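Local coordinates for lipid-transfer protein (Thermomonospora curvata, PDB 6OK1), which is a lipid-transfer protein of the thiolase superfamily whose precise biological role is not established, at residues A11-T16 with E353-V358; D49-F54 with H63-T68; C87-Q92 with H346-I351; Q276-S281 with N371-A376; A291-Y294 with L300-P303. All coordinates share one frame; numbering follows the deposited sequence.

In the fold
Followed from the N terminus, the chain first offers strand 8-15 to contact 1, a loop that closes only when helix 348-359 returns. Inside that span, contact 2 is a short closure joining strand 50-54 to helix 61-68. Contact 3 opens next, on helix 86-98, and closes on helix 348-359 just before contact 1 does, so it is nested within it. Contact 4 opens at 276-281 and closes last, at 371-376, crossing both contacts 1 and 3. Contact 5, the smallest loop together with contact 2, lies inside contacts 1, 3 and 4. Contacts 1 and 3 join the N- and C-terminal thiolase regions, while contacts 4 and 5 pack helices on neighbouring strands 371-375 and 290-292 of the latter.

Contact 1. Residues A11-T16 with E353-V358; sequences AGIGAT and EAVRLV
Ile13 on strand 8-15 carries the whole strand side of this contact, meeting Val355 and Arg356 on helix 348-359 with different branches. The close-packed part is apolar. Ile13 CG2 lies 3.8 Å from Val355 CG1, and Val355 CB is only slightly farther from that same methyl at 4.0 Å; the two side chains run past each other in opposite senses. Ile13 holds its CG1 arm between backbone N and carbonyl carbon (chi1 64°), which turns CG2 to Val355 and sends the extended CG1-CD1 arm to the arginine.

The outer part is looser, and both Ile13 and Arg356 remain partly exposed there. Ile13 CD1 stands 4.0 Å from both Arg356 CG and Arg356 NE, obliquely to the guanidinium, and thus rests on the stem and the start of the charged group. That charged end is held within the helix, one turn back: Arg356 NH1 donates to Glu353 OE1 at 3.0 Å with an N-H...O angle of 149°. The acceptor oxygen lies close to the guanidinium plane and uses its anti lone pair. Glu353 OE2 is taken by the hydroxyls of Thr335 and Ser362, so the carboxylate that helps orient the guanidinium is itself held at both oxygens.

On the strand, Ala11 and Gly12 both face Val225 in a classic beta bulge, immediately before Ile13. The contact is thus a helix laid over a bulged sheet strand, and it joins the N-terminal and C-terminal thiolase regions, as expected of the layered alpha/beta fold of this superfamily.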
# COMPACT_ATOMS: atom_id res chain seq x y z
N ALA A 11 -11.77 -5.05 20.14
CA ALA A 11 -12.27 -6.11 20.98
C ALA A 11 -11.27 -7.22 21.20
O ALA A 11 -11.44 -8.02 22.13
CB ALA A 11 -13.53 -6.72 20.37
N GLY A 12 -10.23 -7.30 20.37
CA GLY A 12 -9.24 -8.34 20.48
C GLY A 12 -7.86 -7.83 20.15
O GLY A 12 -7.69 -7.00 19.25
N ILE A 13 -6.88 -8.34 20.90
CA ILE A 13 -5.46 -8.13 20.65
C ILE A 13 -4.77 -9.48 20.67
O ILE A 13 -5.12 -10.39 21.42
CB ILE A 13 -4.82 -7.16 21.68
CG1 ILE A 13 -4.88 -7.74 23.10
CG2 ILE A 13 -5.52 -5.80 21.60
CD1 ILE A 13 -4.24 -6.86 24.15
N GLY A 14 -3.75 -9.60 19.83
CA GLY A 14 -3.00 -10.83 19.74
C GLY A 14 -1.60 -10.56 19.27
O GLY A 14 -1.37 -9.71 18.40
N ALA A 15 -0.64 -11.28 19.83
CA ALA A 15 0.76 -11.07 19.48
C ALA A 15 1.51 -12.39 19.58
O ALA A 15 1.13 -13.29 20.33
CB ALA A 15 1.40 -10.04 20.41
N THR A 16 2.57 -12.50 18.78
CA THR A 16 3.59 -13.50 19.00
C THR A 16 4.47 -13.01 20.13
O THR A 16 4.35 -11.87 20.59
CB THR A 16 4.44 -13.74 17.74
OG1 THR A 16 5.24 -12.59 17.47
CG2 THR A 16 3.55 -14.03 16.56
N GLU A 353 -1.08 -1.98 23.93
CA GLU A 353 -0.95 -1.52 25.31
C GLU A 353 -2.05 -0.54 25.66
O GLU A 353 -2.61 -0.59 26.76
CB GLU A 353 0.42 -0.89 25.55
CG GLU A 353 0.59 -0.20 26.92
CD GLU A 353 0.59 -1.17 28.10
OE1 GLU A 353 0.62 -2.41 27.91
OE2 GLU A 353 0.57 -0.67 29.24
N ALA A 354 -2.40 0.36 24.73
CA ALA A 354 -3.50 1.29 24.96
C ALA A 354 -4.80 0.54 25.24
O ALA A 354 -5.60 0.94 26.09
CB ALA A 354 -3.65 2.21 23.75
N VAL A 355 -5.02 -0.54 24.51
CA VAL A 355 -6.20 -1.36 24.74
C VAL A 355 -6.17 -1.94 26.15
O VAL A 355 -7.17 -1.91 26.88
CB VAL A 355 -6.28 -2.47 23.67
CG1 VAL A 355 -7.37 -3.50 24.04
CG2 VAL A 355 -6.56 -1.88 22.27
N ARG A 356 -5.02 -2.46 26.58
CA ARG A 356 -4.92 -2.98 27.94
C ARG A 356 -5.22 -1.91 28.97
O ARG A 356 -5.90 -2.17 29.98
CB ARG A 356 -3.54 -3.58 28.19
CG ARG A 356 -3.25 -4.81 27.38
CD ARG A 356 -1.89 -5.38 27.81
NE ARG A 356 -1.34 -6.22 26.78
CZ ARG A 356 -0.36 -5.89 25.94
NH1 ARG A 356 0.30 -4.73 26.03
NH2 ARG A 356 -0.02 -6.79 25.05
N LEU A 357 -4.71 -0.69 28.75
CA LEU A 357 -4.96 0.38 29.71
C LEU A 357 -6.45 0.64 29.84
O LEU A 357 -6.97 0.78 30.96
CB LEU A 357 -4.20 1.64 29.27
CG LEU A 357 -2.68 1.62 29.43
CD1 LEU A 357 -2.02 2.77 28.63
CD2 LEU A 357 -2.29 1.73 30.88
N VAL A 358 -7.18 0.66 28.70
CA VAL A 358 -8.63 0.86 28.76
C VAL A 358 -9.30 -0.31 29.47
O VAL A 358 -10.22 -0.11 30.28
CB VAL A 358 -9.20 1.07 27.34
CG1 VAL A 358 -10.73 1.08 27.38
CG2 VAL A 358 -8.67 2.37 26.75

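Contact 2. Residues D49-F54 with H63-T68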
# COMPACT_ATOMS: atom_id res chain seq x y z
N ASP A 49 -14.17 -10.28 7.92
CA ASP A 49 -14.42 -9.91 6.53
C ASP A 49 -13.54 -8.74 6.08
O ASP A 49 -13.72 -8.25 4.96
CB ASP A 49 -15.90 -9.61 6.30
CG ASP A 49 -16.48 -8.59 7.25
OD1 ASP A 49 -15.73 -7.98 8.03
OD2 ASP A 49 -17.72 -8.39 7.21
N GLY A 50 -12.59 -8.32 6.90
CA GLY A 50 -11.68 -7.26 6.51
C GLY A 50 -10.29 -7.47 7.08
O GLY A 50 -10.12 -7.99 8.19
N LEU A 51 -9.28 -7.04 6.30
CA LEU A 51 -7.89 -7.09 6.73
C LEU A 51 -7.18 -5.82 6.31
O LEU A 51 -7.29 -5.40 5.15
CB LEU A 51 -7.15 -8.29 6.11
CG LEU A 51 -7.50 -9.67 6.67
CD1 LEU A 51 -6.78 -10.79 5.91
CD2 LEU A 51 -7.20 -9.79 8.16
N VAL A 52 -6.42 -5.23 7.23
CA VAL A 52 -5.66 -4.00 6.98
C VAL A 52 -4.22 -4.22 7.44
O VAL A 52 -3.98 -4.74 8.53
CB VAL A 52 -6.29 -2.79 7.70
CG1 VAL A 52 -5.55 -1.52 7.30
CG2 VAL A 52 -7.80 -2.65 7.35
N THR A 53 -3.26 -3.82 6.62
CA THR A 53 -1.86 -3.86 7.07
C THR A 53 -1.11 -2.70 6.44
O THR A 53 -1.71 -1.76 5.90
CB THR A 53 -1.23 -5.24 6.80
OG1 THR A 53 0.08 -5.30 7.37
CG2 THR A 53 -1.12 -5.54 5.32
N PHE A 54 0.22 -2.72 6.58
CA PHE A 54 1.11 -1.70 6.05
C PHE A 54 1.46 -2.01 4.60
O PHE A 54 1.51 -3.17 4.19
CB PHE A 54 2.43 -1.66 6.83
CG PHE A 54 2.34 -1.19 8.29
CD1 PHE A 54 1.17 -1.30 9.07
CD2 PHE A 54 3.50 -0.69 8.88
CE1 PHE A 54 1.19 -0.91 10.41
CE2 PHE A 54 3.50 -0.28 10.23
CZ PHE A 54 2.35 -0.37 10.97
N HIS A 63 -2.90 -14.09 1.53
CA HIS A 63 -2.11 -15.17 2.10
C HIS A 63 -2.48 -15.40 3.55
O HIS A 63 -2.62 -16.55 3.99
CB HIS A 63 -0.62 -14.87 1.95
CG HIS A 63 -0.16 -14.93 0.52
ND1 HIS A 63 -0.39 -16.04 -0.26
CD2 HIS A 63 0.44 -14.01 -0.27
CE1 HIS A 63 0.08 -15.81 -1.48
NE2 HIS A 63 0.60 -14.59 -1.51
N VAL A 64 -2.69 -14.33 4.30
CA VAL A 64 -3.21 -14.48 5.66
C VAL A 64 -4.57 -15.17 5.63
O VAL A 64 -4.85 -16.07 6.44
CB VAL A 64 -3.26 -13.10 6.36
CG1 VAL A 64 -3.96 -13.19 7.72
CG2 VAL A 64 -1.83 -12.58 6.55
N ALA A 65 -5.44 -14.75 4.72
CA ALA A 65 -6.80 -15.26 4.76
C ALA A 65 -6.85 -16.75 4.41
O ALA A 65 -7.60 -17.50 5.05
CB ALA A 65 -7.70 -14.46 3.83
N ARG A 66 -6.11 -17.19 3.40
CA ARG A 66 -6.22 -18.60 3.03
C ARG A 66 -5.50 -19.51 4.01
O ARG A 66 -5.85 -20.69 4.13
CB ARG A 66 -5.71 -18.84 1.60
CG ARG A 66 -4.22 -18.75 1.39
CD ARG A 66 -3.84 -19.11 -0.07
NE ARG A 66 -4.10 -20.53 -0.35
CZ ARG A 66 -3.20 -21.51 -0.17
NH1 ARG A 66 -1.98 -21.22 0.26
NH2 ARG A 66 -3.51 -22.77 -0.45
N ASN A 67 -4.54 -18.98 4.76
CA ASN A 67 -3.87 -19.78 5.78
C ASN A 67 -4.71 -19.92 7.03
O ASN A 67 -4.72 -20.98 7.66
CB ASN A 67 -2.51 -19.16 6.13
CG ASN A 67 -1.39 -19.68 5.24
OD1 ASN A 67 -0.76 -20.67 5.56
ND2 ASN A 67 -1.15 -19.01 4.11
N THR A 68 -5.39 -18.85 7.44
CA THR A 68 -6.10 -18.82 8.71
C THR A 68 -7.55 -19.27 8.64
O THR A 68 -8.16 -19.46 9.69
CB THR A 68 -6.08 -17.42 9.32
OG1 THR A 68 -6.72 -16.50 8.41
CG2 THR A 68 -4.65 -17.00 9.62
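Leu51 sets its CG beside the backbone N (chi1 -73°) and continues extended through chi2 to CD1, so a single methyl reaches helix 61-68. Val64 answers with CG1 anti to its own backbone N (chi1 173°), and Leu51 CD1 meets Val64 CG1 at 4.1 Å. The same leucine methyl lies 4.3 Å from Ala65 CB, which places it over two consecutive helix residues.

The helix behind these residues is braced by its own side chains. Asn67 ND2 donates to His63 O at 2.9 Å, with an N-H...O angle of 163°, while Asn67 N reaches that oxygen from the opposite face of the carbonyl. Val64 O is gripped likewise by Thr68 N and by Thr68 OG1, the hydroxyl being 2.8 Å away and above the carbonyl plane.

Strand 50-54, helix 61-68 and strand 75-79 form a beta-alpha-beta crossover, and this is its strand-helix interface. A sodium ion lies about 7 Å from the Ala65 side chain, at the site of Val48, Ile70 and Glu72. Since no hydrogen bond joins the two segments, their cohesion rests on buried methyl packing; the His63-Asn67 and Val64-Thr68 bonds stay inside the helix, and Arg66 reaches outward to Asp252 of the second subunit.

Contact 3. Residues C87-Q92 with H346-I351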
# COMPACT_ATOMS: atom_id res chain seq x y z
N CYS A 87 -1.58 3.60 13.54
CA CYS A 87 -2.91 4.01 13.97
C CYS A 87 -3.85 4.17 12.78
O CYS A 87 -5.07 3.96 12.91
CB CYS A 87 -2.79 5.29 14.78
SG CYS A 87 -2.03 5.01 16.40
N GLY A 88 -3.30 4.52 11.62
CA GLY A 88 -4.09 4.55 10.40
C GLY A 88 -4.74 3.23 10.05
O GLY A 88 -5.84 3.21 9.50
N THR A 89 -4.08 2.10 10.36
CA THR A 89 -4.72 0.82 10.05
C THR A 89 -6.00 0.66 10.85
O THR A 89 -7.01 0.16 10.36
CB THR A 89 -3.80 -0.39 10.28
OG1 THR A 89 -3.56 -0.57 11.69
CG2 THR A 89 -2.50 -0.27 9.49
N VAL A 90 -5.98 1.15 12.09
CA VAL A 90 -7.17 1.10 12.92
C VAL A 90 -8.22 2.11 12.45
O VAL A 90 -9.42 1.82 12.49
CB VAL A 90 -6.80 1.30 14.39
CG1 VAL A 90 -8.07 1.37 15.26
CG2 VAL A 90 -5.90 0.17 14.87
N GLN A 91 -7.81 3.31 12.00
CA GLN A 91 -8.76 4.22 11.37
C GLN A 91 -9.46 3.54 10.20
O GLN A 91 -10.69 3.63 10.06
CB GLN A 91 -8.09 5.50 10.89
CG GLN A 91 -9.12 6.52 10.44
CD GLN A 91 -8.53 7.63 9.65
OE1 GLN A 91 -7.80 7.38 8.69
NE2 GLN A 91 -8.84 8.86 10.02
N GLN A 92 -8.68 2.89 9.32
CA GLN A 92 -9.25 2.15 8.20
C GLN A 92 -10.34 1.20 8.66
O GLN A 92 -11.45 1.20 8.12
CB GLN A 92 -8.15 1.39 7.46
CG GLN A 92 -7.29 2.25 6.55
CD GLN A 92 -8.00 2.56 5.25
OE1 GLN A 92 -8.60 1.67 4.65
NE2 GLN A 92 -7.99 3.80 4.85
N HIS A 346 6.82 -1.41 14.89
CA HIS A 346 6.39 -0.22 14.15
C HIS A 346 5.07 0.32 14.71
O HIS A 346 4.17 0.69 13.94
CB HIS A 346 6.30 -0.53 12.66
CG HIS A 346 7.62 -0.86 12.03
ND1 HIS A 346 7.79 -0.93 10.67
CD2 HIS A 346 8.82 -1.15 12.58
CE1 HIS A 346 9.05 -1.23 10.40
NE2 HIS A 346 9.69 -1.38 11.55
N GLY A 347 4.98 0.40 16.04
CA GLY A 347 3.90 1.07 16.75
C GLY A 347 2.70 0.21 17.08
O GLY A 347 1.90 0.58 17.95
N MET A 348 2.56 -0.93 16.41
CA MET A 348 1.36 -1.74 16.59
C MET A 348 1.23 -2.27 18.01
O MET A 348 0.11 -2.33 18.55
CB MET A 348 1.35 -2.87 15.58
CG MET A 348 1.22 -2.38 14.17
SD MET A 348 -0.40 -1.59 13.79
CE MET A 348 -1.42 -3.01 13.42
N ASN A 349 2.35 -2.67 18.62
CA ASN A 349 2.29 -3.14 19.99
C ASN A 349 1.93 -2.03 20.97
O ASN A 349 1.38 -2.31 22.03
CB ASN A 349 3.61 -3.83 20.39
CG ASN A 349 4.85 -2.97 20.15
OD1 ASN A 349 4.98 -2.33 19.11
ND2 ASN A 349 5.78 -2.97 21.10
N GLY A 350 2.14 -0.77 20.60
CA GLY A 350 1.68 0.32 21.44
C GLY A 350 0.17 0.47 21.44
O GLY A 350 -0.43 0.83 22.46
N ILE A 351 -0.46 0.22 20.30
CA ILE A 351 -1.92 0.23 20.28
C ILE A 351 -2.45 -0.85 21.21
O ILE A 351 -3.40 -0.63 21.95
CB ILE A 351 -2.45 0.07 18.83
CG1 ILE A 351 -1.90 1.19 17.93
CG2 ILE A 351 -3.96 0.11 18.82
CD1 ILE A 351 -2.20 1.04 16.43
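Ile351 and Met348 of helix 348-359 meet Cys87, Thr89 and Val90 of helix 86-98 in the buried helical layer of the thiolase fold, where one helix from the N-terminal region and one from the C-terminal region come together near the centre of the chain. The apolar group centres on Ile351. Its CD1 lies 4.0 Å from Cys87 SG and 4.1 Å from Val90 CG2, and it also rests against the backbone at 3.9 Å from Cys87 N. Both ends of the CG1-CD1 arm therefore take part, CG1 standing 4.1 Å from the sulfur. Ile351 directs CG1 beside its backbone N (chi1 -58°) and then extends, which delivers CD1 to the start of the other helix. Val90 and Ile351 pass in opposite directions. Leu385 of strand 382-388 touches Cys87, Val90 and Ile351, and Leu224 of strand 219-228 touches the last two, extending the cluster onto the sheet.

Hydrogen bonding is confined to each segment or to partners outside the pair. Gly347 occupies the N-cap position of helix 348-359, with a positive phi that suits glycine; the bonds to its carbonyl from Gly350 N and Ile351 N are weak. Farther along helix 86-98, Gln92 NE2 bonds to Gln92 OE1 of the second subunit.

The remaining group pairs a thioether with a hydroxyl. Met348 is bent at both chi2 and chi3, which folds its end across Thr89. The Thr89 hydroxyl is already hydrogen-bonded to Ala86 O, one turn back, and Met348 CE lies 3.7 Å from Thr89 OG1.

Contact 4. Residues Q276-S281 with N371-A376; sequences QLYAQS and NVLVTA
Helix 268-281 covers one face of the C-terminal part of the thiolase-fold sheet, and here Leu277 and Tyr278 pack onto Leu373 of strand 371-375. The flanking strand residues Val372 and Val374 touch helix 348-359 instead, so the strand is held between two helices in a layered alpha-beta-alpha arrangement. Strand neighbours on both sides, 382-388 and 290-292, hydrogen-bond to its backbone.

Leu373 is the sole strand residue to touch the helix segment. Its CG is anti to the backbone N (chi1 -166°), which carries the branched end out from the sheet to two successive helix residues. Leu277 CD1 lies 4.1 Å from Leu373 CG and equally far from Leu373 CD1, the two leucines meeting at a slant. Ile386 and Ala246 also touch Leu277, continuing the apolar surface across the sheet.

Tyr278 adds the other half. Its side chain runs at about a right angle to Leu373, and the leucine methyl approaches the ring obliquely: Tyr278 CZ is 4.1 Å from Leu373 CD1. The phenol end is not left to apolar surroundings, because Tyr278 OH bonds to Leu308 O. That bond fixes where the hydroxyl sits, beside a methyl with which it has only van der Waals contact, at 3.6 Å between Tyr278 OH and Leu373 CD1.

At the helix C-terminal end a serine reinforces the backbone. Leu277 O accepts from Ser281 N at 3.1 Å and, from the opposite face of the carbonyl, from Ser281 OG at 2.7 Å.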
# COMPACT_ATOMS: atom_id res chain seq x y z
N GLN A 276 -7.65 16.62 15.02
CA GLN A 276 -8.76 15.77 14.62
C GLN A 276 -9.19 14.86 15.77
O GLN A 276 -10.39 14.64 15.97
CB GLN A 276 -8.37 14.94 13.40
CG GLN A 276 -8.16 15.75 12.18
CD GLN A 276 -7.54 14.90 11.10
OE1 GLN A 276 -8.24 14.22 10.37
NE2 GLN A 276 -6.22 14.90 11.04
N LEU A 277 -8.22 14.28 16.49
CA LEU A 277 -8.56 13.39 17.60
C LEU A 277 -9.41 14.11 18.62
O LEU A 277 -10.39 13.55 19.13
CB LEU A 277 -7.32 12.87 18.28
CG LEU A 277 -6.41 12.01 17.42
CD1 LEU A 277 -5.17 11.61 18.21
CD2 LEU A 277 -7.17 10.78 16.96
N TYR A 278 -9.02 15.32 18.99
CA TYR A 278 -9.79 16.05 20.00
C TYR A 278 -11.15 16.48 19.46
O TYR A 278 -12.15 16.45 20.19
CB TYR A 278 -8.99 17.26 20.48
CG TYR A 278 -7.76 16.89 21.24
CD1 TYR A 278 -7.80 15.95 22.27
CD2 TYR A 278 -6.53 17.45 20.91
CE1 TYR A 278 -6.67 15.59 22.95
CE2 TYR A 278 -5.38 17.10 21.61
CZ TYR A 278 -5.46 16.17 22.63
OH TYR A 278 -4.35 15.79 23.34
N ALA A 279 -11.21 16.92 18.20
CA ALA A 279 -12.50 17.32 17.64
C ALA A 279 -13.43 16.13 17.50
O ALA A 279 -14.64 16.24 17.76
CB ALA A 279 -12.29 18.01 16.30
N GLN A 280 -12.91 14.98 17.08
CA GLN A 280 -13.75 13.81 16.87
C GLN A 280 -14.35 13.33 18.18
O GLN A 280 -15.54 13.00 18.26
CB GLN A 280 -12.93 12.67 16.26
CG GLN A 280 -12.58 12.85 14.80
CD GLN A 280 -11.56 11.83 14.35
OE1 GLN A 280 -11.12 11.02 15.15
NE2 GLN A 280 -11.16 11.88 13.10
N SER A 281 -13.51 13.26 19.21
CA SER A 281 -13.87 12.64 20.48
C SER A 281 -14.58 13.58 21.42
O SER A 281 -15.11 13.12 22.45
CB SER A 281 -12.60 12.12 21.17
OG SER A 281 -11.69 13.17 21.49
N ASN A 371 -9.44 7.49 29.01
CA ASN A 371 -9.07 7.81 27.63
C ASN A 371 -7.55 7.74 27.46
O ASN A 371 -6.80 8.31 28.26
CB ASN A 371 -9.55 9.21 27.24
CG ASN A 371 -11.05 9.38 27.43
OD1 ASN A 371 -11.85 8.74 26.76
ND2 ASN A 371 -11.42 10.28 28.34
N VAL A 372 -7.11 7.06 26.40
CA VAL A 372 -5.70 6.88 26.11
C VAL A 372 -5.42 7.41 24.71
O VAL A 372 -6.10 7.03 23.75
CB VAL A 372 -5.28 5.40 26.20
CG1 VAL A 372 -3.77 5.27 25.90
CG2 VAL A 372 -5.59 4.84 27.57
N LEU A 373 -4.41 8.25 24.58
CA LEU A 373 -4.00 8.76 23.27
C LEU A 373 -2.79 7.97 22.80
O LEU A 373 -1.84 7.79 23.56
CB LEU A 373 -3.70 10.26 23.33
CG LEU A 373 -3.59 10.95 21.96
CD1 LEU A 373 -3.95 12.41 22.08
CD2 LEU A 373 -2.22 10.85 21.37
N VAL A 374 -2.86 7.49 21.55
CA VAL A 374 -1.78 6.71 20.94
C VAL A 374 -1.32 7.41 19.68
O VAL A 374 -2.15 7.82 18.86
CB VAL A 374 -2.22 5.27 20.61
CG1 VAL A 374 -0.98 4.49 20.08
CG2 VAL A 374 -2.85 4.62 21.78
N THR A 375 -0.01 7.55 19.51
CA THR A 375 0.54 8.09 18.27
C THR A 375 1.27 7.02 17.48
O THR A 375 1.77 6.04 18.02
CB THR A 375 1.51 9.25 18.51
OG1 THR A 375 2.62 8.81 19.30
CG2 THR A 375 0.80 10.38 19.22
N ALA A 376 1.40 7.28 16.18
CA ALA A 376 2.17 6.43 15.29
C ALA A 376 3.51 7.10 14.93
O ALA A 376 3.96 8.02 15.62
CB ALA A 376 1.31 6.10 14.07

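Contact 5. Residues A291-Y294 with L300-P303; sequences AILY and LVLP
Val301 CG2 comes over one face of the Tyr294 peptide carbonyl, the flat group that touches across this contact, well out of its plane and 3.8 Å from Tyr294 O. The phenol ring plays no such part; it lies beside His346 and Gly347 and meets the His296 ring edge-to-face. Tyr294 O therefore has an apolar neighbour in Val301 and a polar one in Gln304, whose NE2 donates to it; the same amide nitrogen also bonds to Leu300 O, so Gln304 bridges the two carbonyls.

The second meeting is between methyls. Leu293 CD1 lies 4.2 Å from Val301 CG1, and the two side chains cross at about a right angle. Val301 puts CG1 anti to its backbone N (chi1 172°) and CG2 beside that N, so that one methyl reaches Leu293 and the other the Tyr294 carbonyl. No hydrogen bond connects the two segments; with both valine methyls engaged, the direct contact depends on van der Waals packing.

Strand 290-292 is the outermost strand on its side of the sheet within this chain, paired with strand 371-375 through Leu373 and Thr375. The Thr375 hydroxyl also bonds to Tyr294 N. Beyond the strand, Leu293 touches Gln304 and Leu305 farther along helix 301-307, while Val301 packs on Val173 of helix 167-182, so the short helix lies between the sheet edge and that longer helix.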
# COMPACT_ATOMS: atom_id res chain seq x y z
N ALA A 291 -0.72 8.20 27.80
CA ALA A 291 -0.29 8.35 26.41
C ALA A 291 0.69 7.27 26.00
O ALA A 291 1.63 6.95 26.74
CB ALA A 291 0.36 9.72 26.17
N ILE A 292 0.51 6.74 24.80
CA ILE A 292 1.45 5.83 24.18
C ILE A 292 2.08 6.63 23.04
O ILE A 292 1.43 6.83 22.01
CB ILE A 292 0.78 4.54 23.69
CG1 ILE A 292 0.03 3.80 24.82
CG2 ILE A 292 1.81 3.63 22.97
CD1 ILE A 292 0.89 3.37 25.99
N LEU A 293 3.30 7.14 23.25
CA LEU A 293 3.94 8.09 22.35
C LEU A 293 5.07 7.38 21.62
O LEU A 293 6.02 6.90 22.25
CB LEU A 293 4.44 9.32 23.11
CG LEU A 293 3.33 10.13 23.79
CD1 LEU A 293 3.95 11.35 24.48
CD2 LEU A 293 2.23 10.53 22.79
N TYR A 294 4.94 7.29 20.29
CA TYR A 294 5.89 6.56 19.46
C TYR A 294 7.31 7.03 19.72
O TYR A 294 7.61 8.23 19.67
CB TYR A 294 5.52 6.78 18.00
CG TYR A 294 6.05 5.76 17.01
CD1 TYR A 294 7.34 5.85 16.50
CD2 TYR A 294 5.21 4.77 16.53
CE1 TYR A 294 7.78 4.94 15.53
CE2 TYR A 294 5.63 3.87 15.57
CZ TYR A 294 6.91 3.96 15.07
OH TYR A 294 7.31 3.05 14.12
N LEU A 300 11.95 12.85 19.46
CA LEU A 300 10.70 13.38 18.94
C LEU A 300 9.53 13.14 19.89
O LEU A 300 8.42 13.58 19.59
CB LEU A 300 10.39 12.78 17.56
CG LEU A 300 11.45 13.08 16.49
CD1 LEU A 300 11.11 12.48 15.12
CD2 LEU A 300 11.68 14.56 16.34
N VAL A 301 9.77 12.49 21.02
CA VAL A 301 8.72 12.44 22.04
C VAL A 301 8.43 13.83 22.56
O VAL A 301 7.28 14.14 22.90
CB VAL A 301 9.12 11.47 23.16
CG1 VAL A 301 8.12 11.56 24.35
CG2 VAL A 301 9.16 10.05 22.62
N LEU A 302 9.45 14.71 22.64
CA LEU A 302 9.25 16.02 23.23
C LEU A 302 8.32 16.88 22.37
O LEU A 302 7.33 17.38 22.90
CB LEU A 302 10.60 16.70 23.49
CG LEU A 302 11.29 16.32 24.81
CD1 LEU A 302 11.79 14.88 24.77
CD2 LEU A 302 12.48 17.22 25.11
N PRO A 303 8.59 17.06 21.08
CA PRO A 303 7.62 17.84 20.28
C PRO A 303 6.26 17.18 20.17
O PRO A 303 5.26 17.89 19.98
CB PRO A 303 8.32 17.98 18.92
CG PRO A 303 9.38 16.88 18.90
CD PRO A 303 9.82 16.77 20.34